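PDB 1N9W: aspartyl-tRNA synthetase 2 from Thermus thermophilus, which attaches aspartate, activated with ATP, to both tRNA(Asp) and tRNA(Asn), acting as a non-discriminating class II aminoacyl-tRNA synthetase. Local coordinates for residues A130-F135 / L215-E220; Y138-D143 / R192-A197. One frame throughout, in Å; residues are numbered along the deposited sequence.

Interaction 1 of 2, residues A130-F135 / L215-E220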
loop_
_atom_site.group_PDB
_atom_site.type_symbol
_atom_site.label_atom_id
_atom_site.label_comp_id
_atom_site.label_asym_id
_atom_site.label_seq_id
_atom_site.Cartn_x
_atom_site.Cartn_y
_atom_site.Cartn_z
ATOM N N ALA B 130 6.715 -8.426 1.477
ATOM C CA ALA B 130 7.654 -8.401 0.364
ATOM C C ALA B 130 6.887 -8.603 -0.947
ATOM O O ALA B 130 7.084 -7.843 -1.892
ATOM C CB ALA B 130 8.725 -9.482 0.553
ATOM N N LEU B 131 5.989 -9.590 -0.998
ATOM C CA LEU B 131 5.200 -9.838 -2.224
ATOM C C LEU B 131 4.434 -8.595 -2.684
ATOM O O LEU B 131 4.377 -8.295 -3.876
ATOM C CB LEU B 131 4.195 -10.972 -1.992
ATOM C CG LEU B 131 4.777 -12.360 -1.690
ATOM C CD1 LEU B 131 3.690 -13.259 -1.139
ATOM C CD2 LEU B 131 5.399 -12.954 -2.954
ATOM N N VAL B 132 3.835 -7.883 -1.739
ATOM C CA VAL B 132 3.077 -6.686 -2.075
ATOM C C VAL B 132 4.006 -5.575 -2.577
ATOM O O VAL B 132 3.641 -4.809 -3.480
ATOM C CB VAL B 132 2.268 -6.209 -0.847
ATOM C CG1 VAL B 132 1.583 -4.888 -1.139
ATOM C CG2 VAL B 132 1.237 -7.269 -0.475
ATOM N N ARG B 133 5.203 -5.485 -1.999
ATOM C CA ARG B 133 6.169 -4.474 -2.422
ATOM C C ARG B 133 6.534 -4.752 -3.887
ATOM O O ARG B 133 6.598 -3.831 -4.708
ATOM C CB ARG B 133 7.431 -4.529 -1.536
ATOM C CG ARG B 133 8.519 -3.491 -1.865
ATOM C CD ARG B 133 9.795 -3.776 -1.055
ATOM N NE ARG B 133 9.488 -3.821 0.369
ATOM C CZ ARG B 133 9.908 -4.757 1.213
ATOM N NH1 ARG B 133 10.679 -5.753 0.792
ATOM N NH2 ARG B 133 9.521 -4.713 2.483
ATOM N N GLY B 134 6.749 -6.028 -4.208
ATOM C CA GLY B 134 7.083 -6.415 -5.573
ATOM C C GLY B 134 5.938 -6.096 -6.509
ATOM O O GLY B 134 6.139 -5.676 -7.650
ATOM N N PHE B 135 4.728 -6.301 -6.006
ATOM C CA PHE B 135 3.502 -6.046 -6.751
ATOM C C PHE B 135 3.462 -4.595 -7.216
ATOM O O PHE B 135 3.303 -4.319 -8.404
ATOM C CB PHE B 135 2.311 -6.335 -5.841
ATOM C CG PHE B 135 0.976 -6.077 -6.466
ATOM C CD1 PHE B 135 0.420 -6.995 -7.356
ATOM C CD2 PHE B 135 0.262 -4.921 -6.157
ATOM C CE1 PHE B 135 -0.829 -6.767 -7.919
ATOM C CE2 PHE B 135 -0.988 -4.683 -6.716
ATOM C CZ PHE B 135 -1.540 -5.606 -7.601
ATOM N N LEU B 215 -6.947 -9.566 2.047
ATOM C CA LEU B 215 -6.195 -8.572 1.292
ATOM C C LEU B 215 -6.260 -8.908 -0.193
ATOM O O LEU B 215 -5.898 -10.008 -0.608
ATOM C CB LEU B 215 -4.736 -8.558 1.760
ATOM C CG LEU B 215 -3.838 -7.435 1.241
ATOM C CD1 LEU B 215 -4.424 -6.090 1.626
ATOM C CD2 LEU B 215 -2.437 -7.588 1.813
ATOM N N SER B 216 -6.723 -7.958 -0.992
ATOM C CA SER B 216 -6.831 -8.181 -2.428
ATOM C C SER B 216 -5.919 -7.240 -3.209
ATOM O O SER B 216 -5.898 -6.035 -2.960
ATOM C CB SER B 216 -8.280 -7.981 -2.868
ATOM O OG SER B 216 -8.435 -8.287 -4.239
ATOM N N LEU B 217 -5.159 -7.797 -4.145
ATOM C CA LEU B 217 -4.265 -6.986 -4.972
ATOM C C LEU B 217 -4.934 -6.921 -6.336
ATOM O O LEU B 217 -4.820 -7.839 -7.147
ATOM C CB LEU B 217 -2.877 -7.642 -5.077
ATOM C CG LEU B 217 -2.343 -8.311 -3.795
ATOM C CD1 LEU B 217 -1.046 -9.037 -4.131
ATOM C CD2 LEU B 217 -2.130 -7.279 -2.691
ATOM N N ASP B 218 -5.651 -5.827 -6.561
ATOM C CA ASP B 218 -6.399 -5.596 -7.786
ATOM C C ASP B 218 -5.622 -4.827 -8.851
ATOM O O ASP B 218 -4.864 -3.893 -8.555
ATOM C CB ASP B 218 -7.692 -4.850 -7.456
ATOM C CG ASP B 218 -8.549 -5.587 -6.424
ATOM O OD1 ASP B 218 -9.549 -5.014 -5.956
ATOM O OD2 ASP B 218 -8.221 -6.737 -6.086
ATOM N N VAL B 219 -5.839 -5.228 -10.100
ATOM C CA VAL B 219 -5.188 -4.613 -11.248
ATOM C C VAL B 219 -6.237 -4.394 -12.339
ATOM O O VAL B 219 -7.041 -5.279 -12.615
ATOM C CB VAL B 219 -4.072 -5.530 -11.810
ATOM C CG1 VAL B 219 -3.304 -4.803 -12.904
ATOM C CG2 VAL B 219 -3.135 -5.962 -10.696
ATOM N N GLU B 220 -6.232 -3.214 -12.948
ATOM C CA GLU B 220 -7.169 -2.902 -14.023
ATOM C C GLU B 220 -6.400 -2.041 -15.032
ATOM O O GLU B 220 -5.741 -1.065 -14.655
ATOM C CB GLU B 220 -8.395 -2.151 -13.470
ATOM C CG GLU B 220 -9.632 -2.139 -14.387
ATOM C CD GLU B 220 -10.417 -3.454 -14.395
ATOM O OE1 GLU B 220 -11.306 -3.605 -15.260
ATOM O OE2 GLU B 220 -10.164 -4.332 -13.544
#
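The ring of Phe-135 carries Leu-217 on one face: Leu-217 CB stands 3.7 Å from the ring centroid, 21° off the ring normal, a CH-pi contact displaced toward the rim. At the ring edge, in plane, lies the backbone oxygen Asp-218 O, 3.9 Å from Phe-135 CZ. Phe-135 CZ also meets Val-219 CG2 obliquely at 3.5 Å. In Phe-135, CG is anti to the backbone N (chi1 178°), and the ring beyond it reaches the strand, where it slides past Leu-217 and Val-219 in the opposite direction. Helix 119-141 here packs on the mixed, mainly antiparallel sheet of the class II synthetase catalytic domain; the axes of residues 130-135 and 215-220 come within 10.7 Å and run 13° from parallel. One turn back, the short branched Val-132 puts CG2 4.0 Å from Leu-217 CD2, and CG2 of Val-132 also lies 4.3 Å from Leu-215 CD2. Alternation along the strand gives Leu-215, Leu-217 and Val-219 to the helix, apolar residues suited to a buried interface, while the Asp-218 side chain starts away from it. Met-241 of helix 227-248 touches both Phe-135 and Leu-217, and Phe-148 of the second subunit packs on Val-132 and Leu-215.

Interaction 2 of 2, residues Y138-D143 / R192-A197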
loop_
_atom_site.group_PDB
_atom_site.type_symbol
_atom_site.label_atom_id
_atom_site.label_comp_id
_atom_site.label_asym_id
_atom_site.label_seq_id
_atom_site.Cartn_x
_atom_site.Cartn_y
_atom_site.Cartn_z
ATOM N N TYR B 138 6.642 -3.562 -9.736
ATOM C CA TYR B 138 6.473 -3.984 -11.122
ATOM C C TYR B 138 5.460 -3.117 -11.853
ATOM O O TYR B 138 5.735 -2.627 -12.940
ATOM C CB TYR B 138 6.029 -5.451 -11.213
ATOM C CG TYR B 138 5.747 -5.871 -12.643
ATOM C CD1 TYR B 138 6.791 -6.141 -13.535
ATOM C CD2 TYR B 138 4.438 -5.893 -13.133
ATOM C CE1 TYR B 138 6.536 -6.406 -14.884
ATOM C CE2 TYR B 138 4.172 -6.155 -14.476
ATOM C CZ TYR B 138 5.230 -6.410 -15.345
ATOM O OH TYR B 138 4.980 -6.639 -16.673
ATOM N N LEU B 139 4.292 -2.925 -11.250
ATOM C CA LEU B 139 3.256 -2.115 -11.878
ATOM C C LEU B 139 3.652 -0.637 -11.998
ATOM O O LEU B 139 3.375 -0.006 -13.023
ATOM C CB LEU B 139 1.932 -2.274 -11.117
ATOM C CG LEU B 139 1.335 -3.700 -11.171
ATOM C CD1 LEU B 139 0.191 -3.827 -10.169
ATOM C CD2 LEU B 139 0.851 -4.025 -12.601
ATOM N N ASP B 140 4.292 -0.077 -10.970
ATOM C CA ASP B 140 4.732 1.327 -11.036
ATOM C C ASP B 140 5.692 1.510 -12.218
ATOM O O ASP B 140 5.628 2.513 -12.917
ATOM C CB ASP B 140 5.465 1.763 -9.751
ATOM C CG ASP B 140 4.519 2.081 -8.590
ATOM O OD1 ASP B 140 3.302 2.291 -8.824
ATOM O OD2 ASP B 140 5.010 2.139 -7.434
ATOM N N ARG B 141 6.590 0.546 -12.422
ATOM C CA ARG B 141 7.541 0.635 -13.524
ATOM C C ARG B 141 6.858 0.539 -14.896
ATOM O O ARG B 141 7.435 0.955 -15.901
ATOM C CB ARG B 141 8.620 -0.440 -13.390
ATOM C CG ARG B 141 9.770 -0.300 -14.383
ATOM C CD ARG B 141 10.999 -1.044 -13.887
ATOM N NE ARG B 141 10.625 -2.385 -13.463
ATOM C CZ ARG B 141 10.911 -2.915 -12.278
ATOM N NH1 ARG B 141 11.594 -2.224 -11.371
ATOM N NH2 ARG B 141 10.490 -4.139 -11.993
ATOM N N GLN B 142 5.641 -0.009 -14.933
ATOM C CA GLN B 142 4.863 -0.110 -16.172
ATOM C C GLN B 142 3.878 1.066 -16.240
ATOM O O GLN B 142 2.861 1.007 -16.936
ATOM C CB GLN B 142 4.057 -1.415 -16.237
ATOM C CG GLN B 142 4.860 -2.707 -16.181
ATOM C CD GLN B 142 5.986 -2.741 -17.196
ATOM O OE1 GLN B 142 5.787 -2.438 -18.371
ATOM N NE2 GLN B 142 7.174 -3.125 -16.745
ATOM N N ASP B 143 4.172 2.120 -15.485
ATOM C CA ASP B 143 3.344 3.316 -15.464
ATOM C C ASP B 143 1.950 3.197 -14.855
ATOM O O ASP B 143 1.064 3.994 -15.179
ATOM C CB ASP B 143 3.211 3.886 -16.878
ATOM C CG ASP B 143 4.004 5.165 -17.064
ATOM O OD1 ASP B 143 5.241 5.123 -16.888
ATOM O OD2 ASP B 143 3.386 6.205 -17.381
ATOM N N ARG B 192 -4.054 2.765 -16.539
ATOM C CA ARG B 192 -3.522 1.598 -15.830
ATOM C C ARG B 192 -3.477 1.913 -14.343
ATOM O O ARG B 192 -2.773 2.833 -13.919
ATOM C CB ARG B 192 -2.105 1.297 -16.340
ATOM C CG ARG B 192 -2.061 1.084 -17.823
ATOM C CD ARG B 192 -0.819 1.692 -18.425
ATOM N NE ARG B 192 0.318 0.813 -18.341
ATOM C CZ ARG B 192 0.581 -0.158 -19.209
ATOM N NH1 ARG B 192 -0.223 -0.375 -20.239
ATOM N NH2 ARG B 192 1.663 -0.917 -19.046
ATOM N N VAL B 193 -4.225 1.150 -13.558
ATOM C CA VAL B 193 -4.275 1.372 -12.119
ATOM C C VAL B 193 -4.320 0.070 -11.336
ATOM O O VAL B 193 -4.583 -0.996 -11.888
ATOM C CB VAL B 193 -5.540 2.183 -11.710
ATOM C CG1 VAL B 193 -5.617 3.476 -12.496
ATOM C CG2 VAL B 193 -6.792 1.346 -11.920
ATOM N N TYR B 194 -4.043 0.169 -10.041
ATOM C CA TYR B 194 -4.084 -0.994 -9.182
ATOM C C TYR B 194 -4.413 -0.542 -7.780
ATOM O O TYR B 194 -4.324 0.644 -7.454
ATOM C CB TYR B 194 -2.745 -1.736 -9.173
ATOM C CG TYR B 194 -1.615 -0.974 -8.522
ATOM C CD1 TYR B 194 -0.783 -0.145 -9.270
ATOM C CD2 TYR B 194 -1.363 -1.104 -7.154
ATOM C CE1 TYR B 194 0.279 0.531 -8.674
ATOM C CE2 TYR B 194 -0.308 -0.435 -6.548
ATOM C CZ TYR B 194 0.514 0.379 -7.316
ATOM O OH TYR B 194 1.585 1.017 -6.737
ATOM N N GLU B 195 -4.810 -1.486 -6.942
ATOM C CA GLU B 195 -5.147 -1.144 -5.574
ATOM C C GLU B 195 -4.920 -2.314 -4.643
ATOM O O GLU B 195 -5.130 -3.477 -4.999
ATOM C CB GLU B 195 -6.600 -0.659 -5.490
ATOM C CG GLU B 195 -7.119 -0.473 -4.062
ATOM C CD GLU B 195 -8.481 0.210 -4.007
ATOM O OE1 GLU B 195 -9.388 -0.178 -4.774
ATOM O OE2 GLU B 195 -8.646 1.136 -3.184
ATOM N N VAL B 196 -4.460 -1.980 -3.448
ATOM C CA VAL B 196 -4.180 -2.950 -2.408
ATOM C C VAL B 196 -5.104 -2.612 -1.262
ATOM O O VAL B 196 -4.875 -1.642 -0.544
ATOM C CB VAL B 196 -2.735 -2.813 -1.912
ATOM C CG1 VAL B 196 -2.490 -3.756 -0.750
ATOM C CG2 VAL B 196 -1.775 -3.076 -3.057
ATOM N N ALA B 197 -6.158 -3.398 -1.088
ATOM C CA ALA B 197 -7.098 -3.125 -0.007
ATOM C C ALA B 197 -7.897 -4.360 0.384
ATOM O O ALA B 197 -7.998 -5.315 -0.385
ATOM C CB ALA B 197 -8.035 -1.983 -0.413
#
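A Schellman motif ends helix 119-141, and Arg-192 of the neighbouring strand binds the carbonyl of Gln-142 there. Asp-143, with positive phi, is the C-prime residue: Asp-143 N bonds to Asp-140 O at 3.0 Å, and Phe-144 N bonds back to Leu-139 O. Arg-192 grips Gln-142 O side-on with two nitrogens: NE at 2.9 Å, nearly along the C=O axis, and NH2 at 3.1 Å, on a lone pair in the carbonyl plane. The N-H...O angles, 148° and 137°, are bent because both donors converge on one atom. The long arginine, bent at chi2 and chi3, suits this place because it spans from strand to turn, and its positive charge is probably favourable beside the carbonyls at the helix C-terminus. Strand 192-198 belongs to the same catalytic sheet of the class II fold, and its Tyr-194 points toward the helix. Leu-139 CD1 lies 3.7 Å from Tyr-194 CB, an apolar contact in which the side chains cross obliquely. At the far end of the ring, Tyr-194 OH donates to Asp-140 OD1 at 3.0 Å, from above the carboxylate plane; carboxylate and ring planes are 51° apart. Tyrosine thus combines an apolar flank with a polar tip. The other carboxylate oxygen, Asp-140 OD2, forms a salt bridge with Arg-133 of the second subunit, and Asp-143 OD2 pairs with that subunit's Arg-39 and Arg-6.

Overall arrangement
Interactions 1 and 2 are successive parts of one helix-on-sheet interface, their centres about 8 Å apart: residues 130-135 of helix 119-141 meet strand 215-222, and the helix end with the turn after it, residues 138-143, meets strand 192-198. The two strands are antiparallel neighbours, joined by Asp-218 N to Glu-195 O and Glu-220 O to Val-193 N, each 2.9 Å and probably a hydrogen bond. The aromatic rings also meet, Phe-135 CE2 lying 3.6 Å from Tyr-194 CD2. Interaction 1 is nearer the predicted substrate sites. Between side chains, Arg-352 (L-aspartate) is about 7 Å from Asp-218 but about 11 Å from Tyr-194; for ATP, Leu-215 is about 3 Å from Glu-395, Tyr-194 about 12 Å from Ala-394. Both touch the second subunit.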